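Local coordinates for tetratricopeptide TPR_2 repeat protein (Thermobaculum terrenum, PDB 5DJS) that is of uncharacterised function but joins tetratricopeptide repeats to a GT-B fold of glycosyltransferase family 41 and holds uridine-5'-diphosphate in a pocket, at residues S14-A19 with L46-L51; H251-F256 with N272-R277; D415-S420 with R463-Y468. The protein carries 1 engineered substitution. All coordinates share one frame; numbering follows the deposited sequence.

Contact 1: residues S14-A19 with L46-L51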
loop_
_atom_site.group_PDB
_atom_site.type_symbol
_atom_site.label_atom_id
_atom_site.label_comp_id
_atom_site.label_asym_id
_atom_site.label_seq_id
_atom_site.Cartn_x
_atom_site.Cartn_y
_atom_site.Cartn_z
ATOM N N SER A 14 -3.891 13.048 -27.650
ATOM C CA SER A 14 -2.524 13.277 -27.162
ATOM C C SER A 14 -2.489 14.323 -26.045
ATOM O O SER A 14 -1.723 14.172 -25.093
ATOM C CB SER A 14 -1.591 13.690 -28.297
ATOM O OG SER A 14 -2.185 14.700 -29.084
ATOM N N HIS A 15 -3.304 15.374 -26.164
ATOM C CA HIS A 15 -3.472 16.363 -25.082
ATOM C C HIS A 15 -3.956 15.695 -23.789
ATOM O O HIS A 15 -3.485 16.025 -22.698
ATOM C CB HIS A 15 -4.438 17.487 -25.509
ATOM C CG HIS A 15 -4.771 18.466 -24.418
ATOM N ND1 HIS A 15 -6.028 18.556 -23.858
ATOM C CD2 HIS A 15 -4.013 19.397 -23.788
ATOM C CE1 HIS A 15 -6.031 19.498 -22.930
ATOM N NE2 HIS A 15 -4.820 20.022 -22.867
ATOM N N ALA A 16 -4.886 14.751 -23.929
ATOM C CA ALA A 16 -5.432 14.019 -22.791
ATOM C C ALA A 16 -4.379 13.145 -22.122
ATOM O O ALA A 16 -4.319 13.085 -20.896
ATOM C CB ALA A 16 -6.617 13.172 -23.230
ATOM N N HIS A 17 -3.562 12.471 -22.929
ATOM C CA HIS A 17 -2.461 11.648 -22.413
ATOM C C HIS A 17 -1.348 12.461 -21.723
ATOM O O HIS A 17 -0.762 11.994 -20.746
ATOM C CB HIS A 17 -1.854 10.778 -23.525
ATOM C CG HIS A 17 -2.669 9.568 -23.862
ATOM N ND1 HIS A 17 -3.021 8.622 -22.923
ATOM C CD2 HIS A 17 -3.176 9.135 -25.039
ATOM C CE1 HIS A 17 -3.724 7.666 -23.505
ATOM N NE2 HIS A 17 -3.834 7.956 -24.789
ATOM N N GLU A 18 -1.041 13.649 -22.247
ATOM C CA GLU A 18 -0.078 14.559 -21.598
ATOM C C GLU A 18 -0.611 15.025 -20.249
ATOM O O GLU A 18 0.091 14.947 -19.234
ATOM C CB GLU A 18 0.215 15.795 -22.463
ATOM C CG GLU A 18 1.139 15.550 -23.646
ATOM C CD GLU A 18 1.417 16.819 -24.434
ATOM O OE1 GLU A 18 1.846 17.819 -23.820
ATOM O OE2 GLU A 18 1.211 16.817 -25.667
ATOM N N ALA A 19 -1.856 15.508 -20.265
ATOM C CA ALA A 19 -2.545 15.996 -19.068
ATOM C C ALA A 19 -2.553 14.983 -17.916
ATOM O O ALA A 19 -2.361 15.363 -16.760
ATOM C CB ALA A 19 -3.971 16.412 -19.414
ATOM N N LEU A 46 -12.737 6.056 -23.909
ATOM C CA LEU A 46 -13.431 5.218 -22.927
ATOM C C LEU A 46 -12.443 4.634 -21.924
ATOM O O LEU A 46 -12.629 4.773 -20.719
ATOM C CB LEU A 46 -14.180 4.067 -23.621
ATOM C CG LEU A 46 -15.682 4.160 -23.954
ATOM C CD1 LEU A 46 -16.347 5.489 -23.626
ATOM C CD2 LEU A 46 -15.920 3.798 -25.410
ATOM N N HIS A 47 -11.397 3.995 -22.443
ATOM C CA HIS A 47 -10.319 3.433 -21.619
ATOM C C HIS A 47 -9.631 4.439 -20.676
ATOM O O HIS A 47 -9.423 4.137 -19.501
ATOM C CB HIS A 47 -9.254 2.794 -22.509
ATOM C CG HIS A 47 -7.993 2.452 -21.779
ATOM N ND1 HIS A 47 -7.934 1.441 -20.846
ATOM C CD2 HIS A 47 -6.748 2.987 -21.842
ATOM C CE1 HIS A 47 -6.705 1.363 -20.369
ATOM N NE2 HIS A 47 -5.968 2.292 -20.950
ATOM N N LEU A 48 -9.273 5.609 -21.197
ATOM C CA LEU A 48 -8.566 6.621 -20.409
ATOM C C LEU A 48 -9.446 7.225 -19.306
ATOM O O LEU A 48 -8.987 7.390 -18.165
ATOM C CB LEU A 48 -8.008 7.724 -21.319
ATOM C CG LEU A 48 -7.136 8.823 -20.687
ATOM C CD1 LEU A 48 -6.059 8.264 -19.765
ATOM C CD2 LEU A 48 -6.504 9.669 -21.782
ATOM N N LEU A 49 -10.696 7.549 -19.651
ATOM C CA LEU A 49 -11.724 7.882 -18.649
ATOM C C LEU A 49 -11.914 6.772 -17.613
ATOM O O LEU A 49 -12.162 7.050 -16.444
ATOM C CB LEU A 49 -13.075 8.161 -19.297
ATOM C CG LEU A 49 -13.452 9.584 -19.668
ATOM C CD1 LEU A 49 -14.758 9.571 -20.439
ATOM C CD2 LEU A 49 -13.610 10.461 -18.442
ATOM N N GLY A 50 -11.830 5.526 -18.064
ATOM C CA GLY A 50 -11.731 4.368 -17.188
ATOM C C GLY A 50 -10.644 4.479 -16.137
ATOM O O GLY A 50 -10.955 4.386 -14.952
ATOM N N LEU A 51 -9.385 4.677 -16.561
ATOM C CA LEU A 51 -8.240 4.818 -15.626
ATOM C C LEU A 51 -8.482 5.905 -14.603
ATOM O O LEU A 51 -8.330 5.681 -13.407
ATOM C CB LEU A 51 -6.942 5.238 -16.322
ATOM C CG LEU A 51 -6.352 4.519 -17.508
ATOM C CD1 LEU A 51 -4.946 5.050 -17.769
ATOM C CD2 LEU A 51 -6.313 3.049 -17.217
#
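Leu48 meets Ala16 and His17 through a single methyl, CD2, which settles into the angle formed by the two neighbouring side chains. The apolar part is brief: Leu48 CD2 lies 3.8 Å from Ala16 CB, the methyl that points toward helix 43-56. The second element is a CH-pi contact. Leu48 CD2 stands 4.1 Å from the centroid of the His17 ring, 25° off the normal, over one face but shifted toward the rim, nearest to ND1 and CE1. The torsion of Leu48 that sets CG anti to the backbone N (chi1 -175°), beside the carbonyl carbon, brings the methyl over the ring.

Two helices of the N-terminal helical array are joined here, in the stacked-helix manner of tetratricopeptide repeats. Segment 46-51 belongs to a recognised repeat, and the two segments run in broadly the same chain direction. Helix 25-38, which comes between them in the chain, also touches Leu48, through Cys32.

The polar element is at the far end of the imidazole. His17 NE2 is hydrogen-bonded to Glu44 OE2, one turn before Leu48 on the same helix. The bond restricts rotation of the ring, and the nearby carboxylate would probably favour a protonated imidazole.

Contact 2: residues H251-F256 with N272-R277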
loop_
_atom_site.group_PDB
_atom_site.type_symbol
_atom_site.label_atom_id
_atom_site.label_comp_id
_atom_site.label_asym_id
_atom_site.label_seq_id
_atom_site.Cartn_x
_atom_site.Cartn_y
_atom_site.Cartn_z
ATOM N N HIS A 251 6.846 2.179 -8.598
ATOM C CA HIS A 251 8.219 1.815 -8.242
ATOM C C HIS A 251 9.184 2.126 -9.384
ATOM O O HIS A 251 8.772 2.575 -10.470
ATOM C CB HIS A 251 8.289 0.314 -7.907
ATOM C CG HIS A 251 7.949 -0.583 -9.062
ATOM N ND1 HIS A 251 6.795 -1.334 -9.101
ATOM C CD2 HIS A 251 8.592 -0.829 -10.224
ATOM C CE1 HIS A 251 6.749 -2.014 -10.232
ATOM N NE2 HIS A 251 7.831 -1.726 -10.928
ATOM N N ARG A 252 10.460 1.840 -9.132
ATOM C CA ARG A 252 11.511 2.036 -10.111
ATOM C C ARG A 252 12.532 0.902 -10.001
ATOM O O ARG A 252 13.736 1.126 -9.934
ATOM C CB ARG A 252 12.130 3.425 -9.882
ATOM C CG ARG A 252 12.484 4.203 -11.132
ATOM C CD ARG A 252 11.321 4.290 -12.106
ATOM N NE ARG A 252 11.221 5.604 -12.714
ATOM C CZ ARG A 252 11.986 6.082 -13.683
ATOM N NH1 ARG A 252 12.971 5.370 -14.206
ATOM N NH2 ARG A 252 11.744 7.309 -14.122
ATOM N N LEU A 253 12.019 -0.321 -10.047
ATOM C CA LEU A 253 12.768 -1.521 -9.716
ATOM C C LEU A 253 13.685 -1.964 -10.835
ATOM O O LEU A 253 14.590 -2.756 -10.602
ATOM C CB LEU A 253 11.822 -2.673 -9.371
ATOM C CG LEU A 253 11.067 -2.568 -8.043
ATOM C CD1 LEU A 253 9.877 -3.520 -8.020
ATOM C CD2 LEU A 253 11.988 -2.844 -6.864
ATOM N N PHE A 254 13.450 -1.491 -12.054
ATOM C CA PHE A 254 14.374 -1.790 -13.156
ATOM C C PHE A 254 15.629 -0.911 -13.089
ATOM O O PHE A 254 16.671 -1.288 -13.601
ATOM C CB PHE A 254 13.673 -1.653 -14.503
ATOM C CG PHE A 254 12.419 -2.454 -14.594
ATOM C CD1 PHE A 254 12.450 -3.830 -14.383
ATOM C CD2 PHE A 254 11.199 -1.840 -14.856
ATOM C CE1 PHE A 254 11.290 -4.583 -14.455
ATOM C CE2 PHE A 254 10.036 -2.590 -14.928
ATOM C CZ PHE A 254 10.080 -3.962 -14.729
ATOM N N ALA A 255 15.527 0.254 -12.463
ATOM C CA ALA A 255 16.712 0.993 -12.068
ATOM C C ALA A 255 17.476 0.209 -10.980
ATOM O O ALA A 255 18.686 0.013 -11.093
ATOM C CB ALA A 255 16.341 2.394 -11.597
ATOM N N PHE A 256 16.760 -0.272 -9.959
ATOM C CA PHE A 256 17.357 -1.155 -8.926
ATOM C C PHE A 256 17.960 -2.414 -9.529
ATOM O O PHE A 256 18.954 -2.923 -9.040
ATOM C CB PHE A 256 16.327 -1.587 -7.866
ATOM C CG PHE A 256 16.071 -0.555 -6.804
ATOM C CD1 PHE A 256 15.249 0.543 -7.061
ATOM C CD2 PHE A 256 16.651 -0.676 -5.551
ATOM C CE1 PHE A 256 15.010 1.497 -6.096
ATOM C CE2 PHE A 256 16.418 0.280 -4.577
ATOM C CZ PHE A 256 15.593 1.364 -4.851
ATOM N N ASN A 272 5.791 -8.540 0.684
ATOM C CA ASN A 272 6.406 -9.801 0.274
ATOM C C ASN A 272 7.672 -9.475 -0.542
ATOM O O ASN A 272 7.997 -8.299 -0.771
ATOM C CB ASN A 272 5.381 -10.623 -0.554
ATOM C CG ASN A 272 5.592 -12.153 -0.528
ATOM O OD1 ASN A 272 4.847 -12.847 -1.184
ATOM N ND2 ASN A 272 6.551 -12.676 0.220
ATOM N N THR A 273 8.389 -10.503 -0.980
ATOM C CA THR A 273 9.587 -10.326 -1.772
ATOM C C THR A 273 9.304 -9.583 -3.061
ATOM O O THR A 273 8.199 -9.673 -3.610
ATOM C CB THR A 273 10.253 -11.688 -2.090
ATOM O OG1 THR A 273 11.561 -11.463 -2.634
ATOM C CG2 THR A 273 9.399 -12.551 -3.062
ATOM N N THR A 274 10.305 -8.837 -3.526
ATOM C CA THR A 274 10.320 -8.304 -4.886
ATOM C C THR A 274 10.556 -9.411 -5.921
ATOM O O THR A 274 10.231 -9.238 -7.099
ATOM C CB THR A 274 11.443 -7.275 -5.078
ATOM O OG1 THR A 274 12.706 -7.858 -4.698
ATOM C CG2 THR A 274 11.168 -6.013 -4.255
ATOM N N GLY A 275 11.173 -10.512 -5.474
ATOM C CA GLY A 275 11.555 -11.616 -6.325
ATOM C C GLY A 275 12.937 -11.462 -6.936
ATOM O O GLY A 275 13.441 -12.419 -7.552
ATOM N N MET A 276 13.562 -10.293 -6.742
ATOM C CA MET A 276 14.761 -9.897 -7.486
ATOM C C MET A 276 16.050 -10.350 -6.799
ATOM O O MET A 276 16.138 -10.326 -5.575
ATOM C CB MET A 276 14.803 -8.373 -7.632
ATOM C CG MET A 276 13.654 -7.782 -8.420
ATOM S SD MET A 276 13.567 -5.986 -8.280
ATOM C CE MET A 276 15.065 -5.495 -9.130
ATOM N N ARG A 277 17.052 -10.728 -7.601
ATOM C CA ARG A 277 18.440 -10.899 -7.122
ATOM C C ARG A 277 19.050 -9.558 -6.709
ATOM O O ARG A 277 19.774 -9.493 -5.715
ATOM C CB ARG A 277 19.347 -11.496 -8.208
ATOM C CG ARG A 277 19.093 -12.949 -8.566
ATOM C CD ARG A 277 20.065 -13.414 -9.648
ATOM N NE ARG A 277 21.083 -14.324 -9.117
ATOM C CZ ARG A 277 20.976 -15.660 -9.043
ATOM N NH1 ARG A 277 19.883 -16.304 -9.471
ATOM N NH2 ARG A 277 21.982 -16.374 -8.535
#
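Leu253 and Met276 form the main part of a small, buried apolar contact between the short helix 253-257 and the loop that leads from strand 263-266 to strand 281-285, in the first of the two parallel-sheet halves of the GT-B fold. The thioether of Met276 lies against the flank of Leu253: SD is 3.8 Å from Leu253 CD2 and 3.9 Å from Leu253 CB. Beyond the sulphur the Met276 chain bends (chi3 67°), which brings CE beside the Leu253 carbonyl and within 4.3 Å of Phe256 CB. Beside the sulphur, Thr274 offers its methyl, with CG2 4.2 Å from Leu253 CD2.

Polar bonds within the loop shape it. Thr273 OG1 accepts from Gly275 N at 3.0 Å, and Thr274 OG1 from Met276 N at 3.3 Å, making two successive ST turns. With chi1 of Thr274 at 55°, OG1 can reach the Met276 amide while CG2 is left for Leu253. Glu299, from outside the segments, bonds to both threonine hydroxyls.

Trp139 of helix 129-143 touches both Leu253 and Met276, extending the apolar cluster, and Phe256 continues it toward strand 240-243. The division of Thr274 into a methyl facing the helix and a hydroxyl engaged by the loop and Glu299 implies that this contact rests on dispersion between apolar groups, while directional bonding is spent on the shape of the loop.

Contact 3: residues D415-S420 with R463-Y468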
loop_
_atom_site.group_PDB
_atom_site.type_symbol
_atom_site.label_atom_id
_atom_site.label_comp_id
_atom_site.label_asym_id
_atom_site.label_seq_id
_atom_site.Cartn_x
_atom_site.Cartn_y
_atom_site.Cartn_z
ATOM N N ASP A 415 -9.618 -5.799 12.021
ATOM C CA ASP A 415 -8.595 -5.829 10.964
ATOM C C ASP A 415 -8.933 -6.897 9.939
ATOM O O ASP A 415 -9.582 -7.890 10.263
ATOM C CB ASP A 415 -7.230 -6.121 11.583
ATOM C CG ASP A 415 -6.102 -6.176 10.566
ATOM O OD1 ASP A 415 -6.057 -5.293 9.684
ATOM O OD2 ASP A 415 -5.262 -7.113 10.653
ATOM N N THR A 416 -8.482 -6.686 8.706
ATOM C CA THR A 416 -8.775 -7.603 7.601
ATOM C C THR A 416 -7.820 -8.798 7.527
ATOM O O THR A 416 -6.725 -8.791 8.096
ATOM C CB THR A 416 -8.750 -6.864 6.257
ATOM O OG1 THR A 416 -7.546 -6.098 6.156
ATOM C CG2 THR A 416 -9.939 -5.921 6.145
ATOM N N LEU A 417 -8.284 -9.832 6.836
ATOM C CA LEU A 417 -7.479 -10.990 6.480
ATOM C C LEU A 417 -7.858 -11.423 5.043
ATOM O O LEU A 417 -8.955 -11.094 4.579
ATOM C CB LEU A 417 -7.717 -12.136 7.469
ATOM C CG LEU A 417 -9.177 -12.548 7.728
ATOM C CD1 LEU A 417 -9.429 -14.036 7.508
ATOM C CD2 LEU A 417 -9.597 -12.149 9.131
ATOM N N PRO A 418 -6.977 -12.125 4.322
ATOM C CA PRO A 418 -5.598 -12.453 4.728
ATOM C C PRO A 418 -4.578 -11.306 4.606
ATOM O O PRO A 418 -3.428 -11.472 5.048
ATOM C CB PRO A 418 -5.221 -13.583 3.760
ATOM C CG PRO A 418 -6.026 -13.298 2.543
ATOM C CD PRO A 418 -7.338 -12.766 3.047
ATOM N N TYR A 419 -4.977 -10.187 3.991
ATOM C CA TYR A 419 -4.128 -9.009 3.868
ATOM C C TYR A 419 -4.461 -8.094 5.070
ATOM O O TYR A 419 -5.494 -7.395 5.097
ATOM C CB TYR A 419 -4.384 -8.326 2.516
ATOM C CG TYR A 419 -3.405 -7.244 2.049
ATOM C CD1 TYR A 419 -3.047 -6.163 2.867
ATOM C CD2 TYR A 419 -2.903 -7.251 0.742
ATOM C CE1 TYR A 419 -2.193 -5.153 2.416
ATOM C CE2 TYR A 419 -2.051 -6.244 0.286
ATOM C CZ TYR A 419 -1.698 -5.194 1.131
ATOM O OH TYR A 419 -0.855 -4.188 0.717
ATOM N N SER A 420 -3.562 -8.095 6.053
ATOM C CA SER A 420 -3.729 -7.279 7.247
ATOM C C SER A 420 -3.456 -5.823 6.949
ATOM O O SER A 420 -2.529 -5.493 6.200
ATOM C CB SER A 420 -2.791 -7.715 8.368
ATOM O OG SER A 420 -2.824 -6.755 9.411
ATOM N N ARG A 463 -4.642 -16.288 16.848
ATOM C CA ARG A 463 -3.895 -17.214 15.997
ATOM C C ARG A 463 -4.844 -18.098 15.167
ATOM O O ARG A 463 -4.376 -18.841 14.308
ATOM C CB ARG A 463 -2.969 -18.109 16.844
ATOM C CG ARG A 463 -2.099 -17.377 17.872
ATOM C CD ARG A 463 -2.202 -18.024 19.254
ATOM N NE ARG A 463 -1.717 -17.143 20.324
ATOM C CZ ARG A 463 -0.468 -17.099 20.806
ATOM N NH1 ARG A 463 0.500 -17.894 20.339
ATOM N NH2 ARG A 463 -0.177 -16.236 21.783
ATOM N N THR A 464 -6.152 -18.047 15.446
ATOM C CA THR A 464 -7.177 -18.756 14.661
ATOM C C THR A 464 -8.398 -17.880 14.437
ATOM O O THR A 464 -8.633 -16.909 15.153
ATOM C CB THR A 464 -7.668 -20.040 15.351
ATOM O OG1 THR A 464 -8.262 -19.706 16.608
ATOM C CG2 THR A 464 -6.530 -21.018 15.577
ATOM N N GLN A 465 -9.184 -18.249 13.440
ATOM C CA GLN A 465 -10.348 -17.458 13.052
ATOM C C GLN A 465 -11.437 -17.483 14.112
ATOM O O GLN A 465 -12.126 -16.485 14.302
ATOM C CB GLN A 465 -10.905 -17.928 11.702
ATOM C CG GLN A 465 -9.973 -17.657 10.527
ATOM C CD GLN A 465 -10.607 -17.931 9.172
ATOM O OE1 GLN A 465 -11.776 -18.309 9.079
ATOM N NE2 GLN A 465 -9.831 -17.741 8.108
ATOM N N GLU A 466 -11.596 -18.606 14.808
ATOM C CA GLU A 466 -12.602 -18.673 15.868
ATOM C C GLU A 466 -12.124 -17.911 17.117
ATOM O O GLU A 466 -12.946 -17.395 17.876
ATOM C CB GLU A 466 -13.034 -20.128 16.145
ATOM C CG GLU A 466 -12.313 -20.852 17.274
ATOM C CD GLU A 466 -12.561 -22.353 17.282
ATOM O OE1 GLU A 466 -12.157 -23.015 18.263
ATOM O OE2 GLU A 466 -13.155 -22.877 16.313
ATOM N N GLU A 467 -10.804 -17.826 17.313
ATOM C CA GLU A 467 -10.222 -16.986 18.370
ATOM C C GLU A 467 -10.387 -15.496 18.053
ATOM O O GLU A 467 -10.537 -14.678 18.962
ATOM C CB GLU A 467 -8.742 -17.340 18.587
ATOM C CG GLU A 467 -8.078 -16.631 19.768
ATOM C CD GLU A 467 -6.642 -17.077 20.032
ATOM O OE1 GLU A 467 -6.131 -17.985 19.332
ATOM O OE2 GLU A 467 -6.020 -16.510 20.959
ATOM N N TYR A 468 -10.331 -15.152 16.766
ATOM C CA TYR A 468 -10.601 -13.787 16.286
ATOM C C TYR A 468 -11.984 -13.345 16.739
ATOM O O TYR A 468 -12.130 -12.261 17.298
ATOM C CB TYR A 468 -10.501 -13.741 14.755
ATOM C CG TYR A 468 -10.752 -12.404 14.070
ATOM C CD1 TYR A 468 -12.049 -11.924 13.854
ATOM C CD2 TYR A 468 -9.693 -11.655 13.557
ATOM C CE1 TYR A 468 -12.269 -10.725 13.188
ATOM C CE2 TYR A 468 -9.908 -10.451 12.895
ATOM C CZ TYR A 468 -11.191 -9.993 12.711
ATOM O OH TYR A 468 -11.389 -8.804 12.062
#
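Tyr468, Leu417 and Asp415 carry this contact, which combines one hydrogen bond with a small apolar patch. Tyr468, in the first turn of helix 465-477, aims its ring at the loop that follows strand 412-414. Its hydroxyl donates to Asp415 O at 2.7 Å, lying in the carbonyl plane on a lone pair, with a C=O...O angle of 143°. The acceptor lies at the ring's edge, near its plane. CG of Tyr468 is anti to the backbone N (chi1 180°), which, with CB already pointing toward the loop, carries the ring to Asp415. The same hydroxyl is bonded to Trp350 NE1, so two partners grip this buried phenol oxygen.

Leu417 spreads its two methyls over two residues about one turn apart on the helix. CD2 is 4.1 Å from Tyr468 CE2, while CD1 is 3.8 Å from Gln465 NE2, the end of a side chain extended beyond CG. A cis peptide bond follows Leu417, and the turn of the loop is closed by Thr416 OG1, which donates to Tyr419 O at 2.6 Å.

Asp415 uses its backbone for the helix and its carboxylate for the loop and its surroundings: OD1 accepts from Gly421 N, a residue of the UDP pocket, and OD2 is bonded to Thr448 OG1. Its side chain is about 6 Å from the bound UDP, so the tyrosine grips the backbone of a second-shell residue of that pocket.

On the helix side, Thr464 is the N-cap, its OG1 accepting from Glu467 N at 3.2 Å. Around the contact, helix 344-356 packs on Leu417, Gln465 and Tyr468 through Glu345 and Leu349, strand 435-438 contributes Leu438, which touches Gln465 and Tyr468, and Ser462 of strand 461-462 touches Tyr468.

From the N terminus the three contacts follow in series, each closing before the next opens, with no nesting or crossing. Contact 1 closes a 26-residue, largely helical excursion within the N-terminal helical array. Contact 2 closes 15 residues that include strand 263-266, tying a helix to a loop in the first parallel-sheet half. Contact 3 spans 42 residues, including strand 435-438, and ties the UDP-side loop to a helix in the second half. Centres of contacts 1 and 3 are about 40 Å apart, on opposite sides of the chain's centre. Contacts 2 and 3 approach to about 8 Å between nearest atoms without touching.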